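Local coordinates for RNA polymerase sigma-H factor (Fusobacterium nucleatum subsp. nucleatum, PDB 3MZY), which probably acts as a sigma-70 family initiation factor that directs RNA polymerase to specific promoters and is then released, at residues L7-I12 with E101-S106; S27-F32 with R147-S152; L118-R123 with A131-K136. All coordinates share one frame; numbering follows the deposited sequence.

Interaction 1 of 3, residues L7-I12 with E101-S106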
loop_
_atom_site.group_PDB
_atom_site.type_symbol
_atom_site.label_atom_id
_atom_site.label_comp_id
_atom_site.label_asym_id
_atom_site.label_seq_id
_atom_site.Cartn_x
_atom_site.Cartn_y
_atom_site.Cartn_z
ATOM N N LEU A 7 -6.963 -5.593 9.712
ATOM C CA LEU A 7 -6.764 -4.279 9.106
ATOM C C LEU A 7 -5.832 -4.317 7.903
ATOM O O LEU A 7 -5.693 -3.319 7.194
ATOM C CB LEU A 7 -6.210 -3.300 10.147
ATOM C CG LEU A 7 -7.152 -2.799 11.246
ATOM C CD1 LEU A 7 -6.365 -2.292 12.439
ATOM C CD2 LEU A 7 -8.079 -1.716 10.715
ATOM N N VAL A 8 -5.189 -5.461 7.683
ATOM C CA VAL A 8 -4.241 -5.633 6.578
ATOM C C VAL A 8 -4.899 -5.377 5.220
ATOM O O VAL A 8 -4.323 -4.706 4.370
ATOM C CB VAL A 8 -3.543 -7.019 6.628
ATOM C CG1 VAL A 8 -2.804 -7.322 5.337
ATOM C CG2 VAL A 8 -2.580 -7.073 7.797
ATOM N N GLN A 9 -6.106 -5.896 5.024
ATOM C CA GLN A 9 -6.852 -5.610 3.805
ATOM C C GLN A 9 -7.007 -4.103 3.592
ATOM O O GLN A 9 -6.765 -3.586 2.503
ATOM C CB GLN A 9 -8.205 -6.306 3.822
ATOM C CG GLN A 9 -8.336 -7.440 2.807
ATOM C CD GLN A 9 -7.581 -8.707 3.191
ATOM O OE1 GLN A 9 -6.361 -8.697 3.380
ATOM N NE2 GLN A 9 -8.311 -9.812 3.287
ATOM N N GLU A 10 -7.365 -3.402 4.658
ATOM C CA GLU A 10 -7.600 -1.966 4.598
ATOM C C GLU A 10 -6.337 -1.189 4.232
ATOM O O GLU A 10 -6.380 -0.307 3.379
ATOM C CB GLU A 10 -8.222 -1.485 5.917
ATOM C CG GLU A 10 -9.744 -1.758 5.999
ATOM C CD GLU A 10 -10.121 -3.208 6.365
ATOM O OE1 GLU A 10 -9.249 -3.991 6.825
ATOM O OE2 GLU A 10 -11.309 -3.557 6.202
ATOM N N GLY A 11 -5.225 -1.556 4.874
ATOM C CA GLY A 11 -3.877 -1.057 4.565
ATOM C C GLY A 11 -3.543 -1.116 3.088
ATOM O O GLY A 11 -3.203 -0.092 2.475
ATOM N N ILE A 12 -3.688 -2.314 2.518
ATOM C CA ILE A 12 -3.488 -2.551 1.112
ATOM C C ILE A 12 -4.378 -1.663 0.262
ATOM O O ILE A 12 -3.903 -1.064 -0.707
ATOM C CB ILE A 12 -3.752 -4.033 0.744
ATOM C CG1 ILE A 12 -2.846 -4.952 1.578
ATOM C CG2 ILE A 12 -3.571 -4.252 -0.748
ATOM C CD1 ILE A 12 -2.974 -6.431 1.256
ATOM N N GLU A 101 -5.401 -9.838 -5.824
ATOM C CA GLU A 101 -4.432 -9.829 -6.924
ATOM C C GLU A 101 -3.129 -9.135 -6.497
ATOM O O GLU A 101 -2.041 -9.620 -6.795
ATOM C CB GLU A 101 -4.993 -9.168 -8.190
ATOM C CG GLU A 101 -6.109 -9.914 -8.933
ATOM C CD GLU A 101 -5.700 -11.299 -9.405
ATOM O OE1 GLU A 101 -5.490 -11.494 -10.628
ATOM O OE2 GLU A 101 -5.584 -12.196 -8.538
ATOM N N PHE A 102 -3.242 -8.013 -5.783
ATOM C CA PHE A 102 -2.058 -7.318 -5.300
ATOM C C PHE A 102 -1.225 -8.156 -4.332
ATOM O O PHE A 102 -0.003 -8.206 -4.451
ATOM C CB PHE A 102 -2.397 -5.980 -4.660
ATOM C CG PHE A 102 -1.189 -5.241 -4.158
ATOM C CD1 PHE A 102 -0.419 -4.469 -5.035
ATOM C CD2 PHE A 102 -0.797 -5.336 -2.820
ATOM C CE1 PHE A 102 0.707 -3.782 -4.579
ATOM C CE2 PHE A 102 0.328 -4.653 -2.360
ATOM C CZ PHE A 102 1.075 -3.875 -3.238
ATOM N N LYS A 103 -1.872 -8.799 -3.369
ATOM C CA LYS A 103 -1.148 -9.632 -2.415
ATOM C C LYS A 103 -0.282 -10.667 -3.140
ATOM O O LYS A 103 0.907 -10.834 -2.820
ATOM C CB LYS A 103 -2.111 -10.317 -1.452
ATOM C CG LYS A 103 -2.649 -9.414 -0.386
ATOM C CD LYS A 103 -3.118 -10.211 0.825
ATOM C CE LYS A 103 -4.589 -10.526 0.743
ATOM N NZ LYS A 103 -5.095 -11.231 1.963
ATOM N N LYS A 104 -0.867 -11.320 -4.146
ATOM C CA LYS A 104 -0.151 -12.302 -4.959
ATOM C C LYS A 104 0.940 -11.660 -5.808
ATOM O O LYS A 104 2.067 -12.156 -5.871
ATOM C CB LYS A 104 -1.125 -13.124 -5.821
ATOM N N PHE A 105 0.624 -10.559 -6.471
ATOM C CA PHE A 105 1.633 -9.885 -7.264
ATOM C C PHE A 105 2.864 -9.554 -6.393
ATOM O O PHE A 105 4.016 -9.851 -6.761
ATOM C CB PHE A 105 1.060 -8.610 -7.892
ATOM C CG PHE A 105 2.121 -7.652 -8.371
ATOM C CD1 PHE A 105 2.375 -6.476 -7.676
ATOM C CD2 PHE A 105 2.896 -7.955 -9.491
ATOM C CE1 PHE A 105 3.378 -5.581 -8.105
ATOM C CE2 PHE A 105 3.903 -7.074 -9.923
ATOM C CZ PHE A 105 4.146 -5.885 -9.220
ATOM N N SER A 106 2.613 -8.961 -5.230
ATOM C CA SER A 106 3.686 -8.578 -4.344
ATOM C C SER A 106 4.449 -9.800 -3.796
ATOM O O SER A 106 5.688 -9.827 -3.844
ATOM C CB SER A 106 3.184 -7.621 -3.256
ATOM O OG SER A 106 2.378 -8.274 -2.308
#

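Interaction 2 of 3, residues S27-F32 with R147-S152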
loop_
_atom_site.group_PDB
_atom_site.type_symbol
_atom_site.label_atom_id
_atom_site.label_comp_id
_atom_site.label_asym_id
_atom_site.label_seq_id
_atom_site.Cartn_x
_atom_site.Cartn_y
_atom_site.Cartn_z
ATOM N N SER A 27 3.004 16.486 -2.514
ATOM C CA SER A 27 3.904 16.002 -1.447
ATOM C C SER A 27 4.732 14.799 -1.906
ATOM O O SER A 27 4.585 14.330 -3.035
ATOM C CB SER A 27 3.114 15.603 -0.193
ATOM O OG SER A 27 2.544 14.312 -0.349
ATOM N N SER A 28 5.588 14.299 -1.012
ATOM C CA SER A 28 6.341 13.070 -1.247
ATOM C C SER A 28 5.377 11.887 -1.244
ATOM O O SER A 28 4.324 11.931 -0.593
ATOM C CB SER A 28 7.428 12.883 -0.180
ATOM O OG SER A 28 6.946 12.169 0.952
ATOM N N PHE A 29 5.725 10.828 -1.963
ATOM C CA PHE A 29 4.814 9.712 -2.046
ATOM C C PHE A 29 4.699 9.002 -0.695
ATOM O O PHE A 29 3.605 8.621 -0.285
ATOM C CB PHE A 29 5.158 8.724 -3.178
ATOM C CG PHE A 29 4.297 7.489 -3.148
ATOM C CD1 PHE A 29 2.933 7.569 -3.430
ATOM C CD2 PHE A 29 4.819 6.273 -2.752
ATOM C CE1 PHE A 29 2.115 6.445 -3.349
ATOM C CE2 PHE A 29 4.000 5.140 -2.660
ATOM C CZ PHE A 29 2.645 5.229 -2.962
ATOM N N SER A 30 5.829 8.856 -0.009
ATOM C CA SER A 30 5.883 8.227 1.314
ATOM C C SER A 30 4.843 8.794 2.270
ATOM O O SER A 30 4.137 8.034 2.934
ATOM C CB SER A 30 7.276 8.360 1.934
ATOM O OG SER A 30 8.137 7.324 1.479
ATOM N N SER A 31 4.732 10.117 2.333
ATOM C CA SER A 31 3.751 10.715 3.234
ATOM C C SER A 31 2.326 10.599 2.697
ATOM O O SER A 31 1.371 10.510 3.462
ATOM C CB SER A 31 4.109 12.165 3.580
ATOM O OG SER A 31 4.502 12.871 2.425
ATOM N N PHE A 32 2.172 10.567 1.378
ATOM C CA PHE A 32 0.828 10.406 0.823
ATOM C C PHE A 32 0.320 8.995 1.112
ATOM O O PHE A 32 -0.840 8.804 1.487
ATOM C CB PHE A 32 0.749 10.764 -0.681
ATOM C CG PHE A 32 -0.664 10.706 -1.243
ATOM C CD1 PHE A 32 -1.644 11.615 -0.809
ATOM C CD2 PHE A 32 -1.025 9.730 -2.187
ATOM C CE1 PHE A 32 -2.961 11.563 -1.313
ATOM C CE2 PHE A 32 -2.332 9.673 -2.699
ATOM C CZ PHE A 32 -3.301 10.594 -2.260
ATOM N N ARG A 147 10.042 2.167 -5.202
ATOM C CA ARG A 147 10.080 0.985 -6.077
ATOM C C ARG A 147 8.796 0.195 -5.991
ATOM O O ARG A 147 8.305 -0.290 -7.005
ATOM C CB ARG A 147 11.236 0.053 -5.722
ATOM C CG ARG A 147 12.577 0.474 -6.238
ATOM C CD ARG A 147 13.522 -0.726 -6.242
ATOM N NE ARG A 147 13.591 -1.430 -4.958
ATOM C CZ ARG A 147 14.196 -0.949 -3.866
ATOM N NH1 ARG A 147 14.760 0.253 -3.909
ATOM N NH2 ARG A 147 14.217 -1.649 -2.726
ATOM N N ILE A 148 8.250 0.062 -4.781
ATOM C CA ILE A 148 6.936 -0.588 -4.596
ATOM C C ILE A 148 5.856 0.138 -5.433
ATOM O O ILE A 148 5.031 -0.505 -6.094
ATOM C CB ILE A 148 6.524 -0.680 -3.091
ATOM C CG1 ILE A 148 7.476 -1.603 -2.323
ATOM C CG2 ILE A 148 5.077 -1.168 -2.945
ATOM C CD1 ILE A 148 7.352 -1.515 -0.803
ATOM N N ARG A 149 5.883 1.471 -5.394
ATOM C CA ARG A 149 5.004 2.316 -6.206
ATOM C C ARG A 149 5.133 2.072 -7.723
ATOM O O ARG A 149 4.152 1.733 -8.361
ATOM C CB ARG A 149 5.250 3.798 -5.896
ATOM C CG ARG A 149 4.396 4.758 -6.709
ATOM C CD ARG A 149 5.003 6.144 -6.766
ATOM N NE ARG A 149 4.510 6.902 -7.915
ATOM C CZ ARG A 149 4.844 8.164 -8.182
ATOM N NH1 ARG A 149 5.683 8.821 -7.384
ATOM N NH2 ARG A 149 4.341 8.777 -9.249
ATOM N N LYS A 150 6.324 2.258 -8.290
ATOM C CA LYS A 150 6.518 2.115 -9.726
ATOM C C LYS A 150 6.168 0.693 -10.202
ATOM O O LYS A 150 5.454 0.531 -11.190
ATOM C CB LYS A 150 7.943 2.514 -10.149
ATOM N N LYS A 151 6.630 -0.325 -9.474
ATOM C CA LYS A 151 6.366 -1.713 -9.852
ATOM C C LYS A 151 4.894 -2.040 -9.756
ATOM O O LYS A 151 4.362 -2.800 -10.580
ATOM C CB LYS A 151 7.200 -2.692 -9.022
ATOM C CG LYS A 151 8.675 -2.690 -9.421
ATOM C CD LYS A 151 9.511 -3.397 -8.370
ATOM C CE LYS A 151 10.990 -3.215 -8.679
ATOM N NZ LYS A 151 11.843 -4.023 -7.782
ATOM N N SER A 152 4.233 -1.444 -8.768
ATOM C CA SER A 152 2.784 -1.607 -8.623
ATOM C C SER A 152 2.022 -0.880 -9.727
ATOM O O SER A 152 1.089 -1.455 -10.289
ATOM C CB SER A 152 2.305 -1.173 -7.224
ATOM O OG SER A 152 2.861 -2.020 -6.226
#

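Interaction 3 of 3, residues L118-R123 with A131-K136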
loop_
_atom_site.group_PDB
_atom_site.type_symbol
_atom_site.label_atom_id
_atom_site.label_comp_id
_atom_site.label_asym_id
_atom_site.label_seq_id
_atom_site.Cartn_x
_atom_site.Cartn_y
_atom_site.Cartn_z
ATOM N N LEU A 118 6.904 -3.294 2.831
ATOM C CA LEU A 118 5.464 -3.376 2.570
ATOM C C LEU A 118 4.706 -3.774 3.828
ATOM O O LEU A 118 3.716 -3.136 4.184
ATOM C CB LEU A 118 5.198 -4.389 1.450
ATOM C CG LEU A 118 3.755 -4.593 0.988
ATOM C CD1 LEU A 118 3.191 -3.289 0.372
ATOM C CD2 LEU A 118 3.642 -5.776 0.001
ATOM N N THR A 119 5.182 -4.826 4.493
ATOM C CA THR A 119 4.600 -5.305 5.743
ATOM C C THR A 119 4.314 -4.160 6.720
ATOM O O THR A 119 3.246 -4.105 7.324
ATOM C CB THR A 119 5.535 -6.369 6.391
ATOM O OG1 THR A 119 5.531 -7.552 5.570
ATOM C CG2 THR A 119 5.120 -6.723 7.817
ATOM N N TYR A 120 5.255 -3.243 6.887
ATOM C CA TYR A 120 5.032 -2.176 7.872
ATOM C C TYR A 120 4.279 -1.004 7.312
ATOM O O TYR A 120 3.553 -0.339 8.050
ATOM C CB TYR A 120 6.323 -1.746 8.559
ATOM C CG TYR A 120 6.873 -2.896 9.339
ATOM C CD1 TYR A 120 7.923 -3.674 8.832
ATOM C CD2 TYR A 120 6.295 -3.260 10.573
ATOM C CE1 TYR A 120 8.416 -4.760 9.553
ATOM C CE2 TYR A 120 6.774 -4.349 11.306
ATOM C CZ TYR A 120 7.826 -5.091 10.792
ATOM O OH TYR A 120 8.289 -6.162 11.507
ATOM N N LEU A 121 4.436 -0.794 6.007
ATOM C CA LEU A 121 3.766 0.259 5.297
ATOM C C LEU A 121 2.260 0.084 5.377
ATOM O O LEU A 121 1.540 1.029 5.739
ATOM C CB LEU A 121 4.210 0.260 3.843
ATOM C CG LEU A 121 3.807 1.451 2.971
ATOM C CD1 LEU A 121 4.371 2.776 3.514
ATOM C CD2 LEU A 121 4.268 1.199 1.540
ATOM N N ILE A 122 1.786 -1.128 5.072
ATOM C CA ILE A 122 0.349 -1.401 5.094
ATOM C C ILE A 122 -0.237 -1.477 6.494
ATOM O O ILE A 122 -1.456 -1.493 6.651
ATOM C CB ILE A 122 -0.051 -2.666 4.260
ATOM C CG1 ILE A 122 0.402 -3.955 4.972
ATOM C CG2 ILE A 122 0.420 -2.503 2.810
ATOM C CD1 ILE A 122 0.355 -5.259 4.143
ATOM N N ARG A 123 0.617 -1.501 7.511
ATOM C CA ARG A 123 0.135 -1.405 8.899
ATOM C C ARG A 123 0.246 0.035 9.449
ATOM O O ARG A 123 0.147 0.256 10.661
ATOM C CB ARG A 123 0.867 -2.410 9.798
ATOM C CG ARG A 123 0.486 -3.852 9.549
ATOM C CD ARG A 123 1.498 -4.827 10.171
ATOM N NE ARG A 123 1.050 -6.219 10.070
ATOM C CZ ARG A 123 1.057 -6.957 8.950
ATOM N NH1 ARG A 123 1.483 -6.451 7.788
ATOM N NH2 ARG A 123 0.626 -8.214 8.986
ATOM N N ALA A 131 12.346 2.714 8.927
ATOM C CA ALA A 131 13.804 2.782 9.087
ATOM C C ALA A 131 14.244 2.280 10.463
ATOM O O ALA A 131 15.134 1.438 10.569
ATOM C CB ALA A 131 14.288 4.191 8.871
ATOM N N THR A 132 13.606 2.783 11.506
ATOM C CA THR A 132 13.926 2.391 12.868
ATOM C C THR A 132 13.668 0.895 13.053
ATOM O O THR A 132 14.508 0.180 13.576
ATOM C CB THR A 132 13.106 3.229 13.887
ATOM O OG1 THR A 132 13.377 4.609 13.655
ATOM C CG2 THR A 132 13.473 2.897 15.314
ATOM N N ILE A 133 12.519 0.427 12.588
ATOM C CA ILE A 133 12.167 -0.980 12.721
ATOM C C ILE A 133 13.201 -1.897 12.068
ATOM O O ILE A 133 13.639 -2.889 12.674
ATOM C CB ILE A 133 10.749 -1.237 12.156
ATOM C CG1 ILE A 133 9.704 -0.576 13.075
ATOM C CG2 ILE A 133 10.473 -2.756 11.954
ATOM C CD1 ILE A 133 8.340 -0.392 12.432
ATOM N N LEU A 134 13.591 -1.567 10.837
ATOM C CA LEU A 134 14.481 -2.437 10.061
ATOM C C LEU A 134 15.966 -2.118 10.222
ATOM O O LEU A 134 16.815 -2.773 9.602
ATOM C CB LEU A 134 14.105 -2.394 8.577
ATOM C CG LEU A 134 12.691 -2.848 8.205
ATOM C CD1 LEU A 134 12.416 -2.543 6.753
ATOM C CD2 LEU A 134 12.467 -4.343 8.528
ATOM N N SER A 135 16.267 -1.111 11.043
ATOM C CA SER A 135 17.625 -0.603 11.208
ATOM C C SER A 135 18.221 -0.337 9.833
ATOM O O SER A 135 19.283 -0.862 9.474
ATOM C CB SER A 135 18.476 -1.575 12.022
ATOM O OG SER A 135 17.849 -1.836 13.271
ATOM N N LYS A 136 17.495 0.457 9.057
ATOM C CA LYS A 136 17.942 0.864 7.735
ATOM C C LYS A 136 17.915 2.358 7.742
ATOM O O LYS A 136 17.255 2.949 8.591
ATOM C CB LYS A 136 17.006 0.318 6.644
ATOM C CG LYS A 136 17.100 -1.189 6.415
ATOM C CD LYS A 136 18.534 -1.636 6.353
ATOM C CE LYS A 136 18.678 -3.058 5.819
ATOM N NZ LYS A 136 18.996 -3.042 4.362
#

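Interaction 1 of 3, residues L7-I12 with E101-S106
Ile12 supplies the apolar part of this contact, and its two branches have separate targets on helix 91-109. Methyl CG2 reaches the ring of Phe102, with Ile12 CG2 3.6 Å from Phe102 CD2. The longer branch goes to an aliphatic chain: Ile12 CD1 lies 3.4 Å from Lys103 CG and 3.8 Å from Lys103 CD, across the chain at about a right angle. The split follows from the first torsion of Ile12 (chi1 -57°), which sets CG2 anti to the backbone N and CG1 anti to the carbonyl carbon. Ser106 CB lies over one face of the Phe102 ring, toward its rim. Leu15 and Leu16 of helix 8-21 also touch Phe102, as do Ser152 and Trp155 of helix 138-159.

The fold here is an all-helical bundle. Helix 8-21 belongs to sigma-70 region 2, and it meets helix 91-109 steeply: the axes of the segments 8-12 and 101-106 lie 82° apart and come within 11.5 Å.

The polar part lies at the rim. Lys103 NZ donates to Gln9 OE1 over 3.2 Å. The ammonium sits above the amide carbonyl plane, 41° out of it, and not on a lone pair. The bend of Lys103 at chi3 helps bring its end to Gln9. The Gln9 side chain is poorly ordered, and this bond is probably a loose one. Lys103 NZ also has a long, weak ion pair with Glu100. On the next turn Ser106 OG donates to Lys103 O at 3.0 Å, and the hydroxyl is thereby tied back to its own helix.

Interaction 2 of 3, residues S27-F32 with R147-S152
Phe29 meets Arg149, and this one pair carries the contact. It joins the start of helix 29-50, in sigma-70 region 2, to helix 138-159. The latter probably corresponds to the recognition helix of the region 4 helix-turn-helix of sigma-70 factors.

Ser27 lies just ahead of the helix. Its OG donates to Ser28 O at 3.0 Å. The same oxygen takes the backbone N of Phe32 from the opposite face of its plane, so two bonds grip it. The backbone O of Ser27 is bonded to Tyr22 OH.

Ser28 is the N-cap. Its OG is hydrogen-bonded to Ser31 OG at 2.9 Å, and either hydroxyl could be the donor.

Phe29 follows as the first residue of the helix. Its CG is anti to the backbone N (chi1 173°), and the ring extends toward helix 138-159. The aliphatic part of Arg149 runs across one face of it. Arg149 CD makes a CH-pi contact, 4.0 Å from the centroid of the Phe29 ring and 14° off the ring normal. The nearest approach between the two segments is at the ring rim, where Phe29 CE2 is 3.7 Å from Arg149 CB. The arginine chain is extended from CG to NE and carries the charged end past the rim, near Phe29 CB. The guanidinium plane is turned 42° from the ring plane. That end is held in its own helix, where Arg149 NE forms a salt bridge with Glu153. Tyr22 meets the Phe29 ring edge-to-face, and Ala18, Ile19 and Ile145 also touch Phe29.

Ser30 turns to a different part of helix 138-159, where its OG is hydrogen-bonded to Asp142 OD1.

Interaction 3 of 3, residues L118-R123 with A131-K136
Tyr120 lays one face of its ring against methyl CG2 of Ile133. Helix 127-134, which carries Ile133, is probably the first helix of the region 4 helix-turn-helix, with helix 112-121 packed before it. The methyl makes a CH-pi contact: Ile133 CG2 lies 3.9 Å from the centroid of the Tyr120 ring and 18° off its normal. It is displaced toward the CE1-CZ bond, with Ile133 CG2 3.7 Å from Tyr120 CZ. The first torsion of Ile133 (chi1 -69°) sets CG2 anti to the backbone N and CG1 beside it, and both branches reach the ring. Ile133 CD1 is 4.0 Å from Tyr120 CD2. Thr119 CG2 sits over the opposite face, near its centre.

Leu134 adds a looser touch, its CD2 4.2 Å from Tyr120 CE1. Leu134 also packs on Phe113, Glu116 and Val117 of helix 112-121. The contact lies at the surface. Just beyond it, helix 127-134 ends in a Schellman motif. Ser135 takes positive phi there, and Lys136 N bonds to Ala131 O.

Arg123 folds back along the last turn of helix 112-121, and its NH1 donates to Thr119 O at 3.0 Å with an N-H...O angle of 152°.

The three contacts are parts of one helical bundle, with centres 14 to 16 Å apart. Interactions 1 and 2 both tie region 2 to helices from the C-terminal half of the chain, which probably include region 4. In sigma-70 factors both regions engage the promoter. The two contacts meet where Phe102 CE1 lies 3.2 Å from Ser152 OG. Interaction 3 is internal to the C-terminal half and nested in the chain loop closed by interaction 2. It touches interaction 1 where Val8 CG1 lies 4.0 Å from Ile122 CD1, and interaction 2 through Ile148 and Leu118. The packing between the regions in this isolated chain probably differs from that on polymerase.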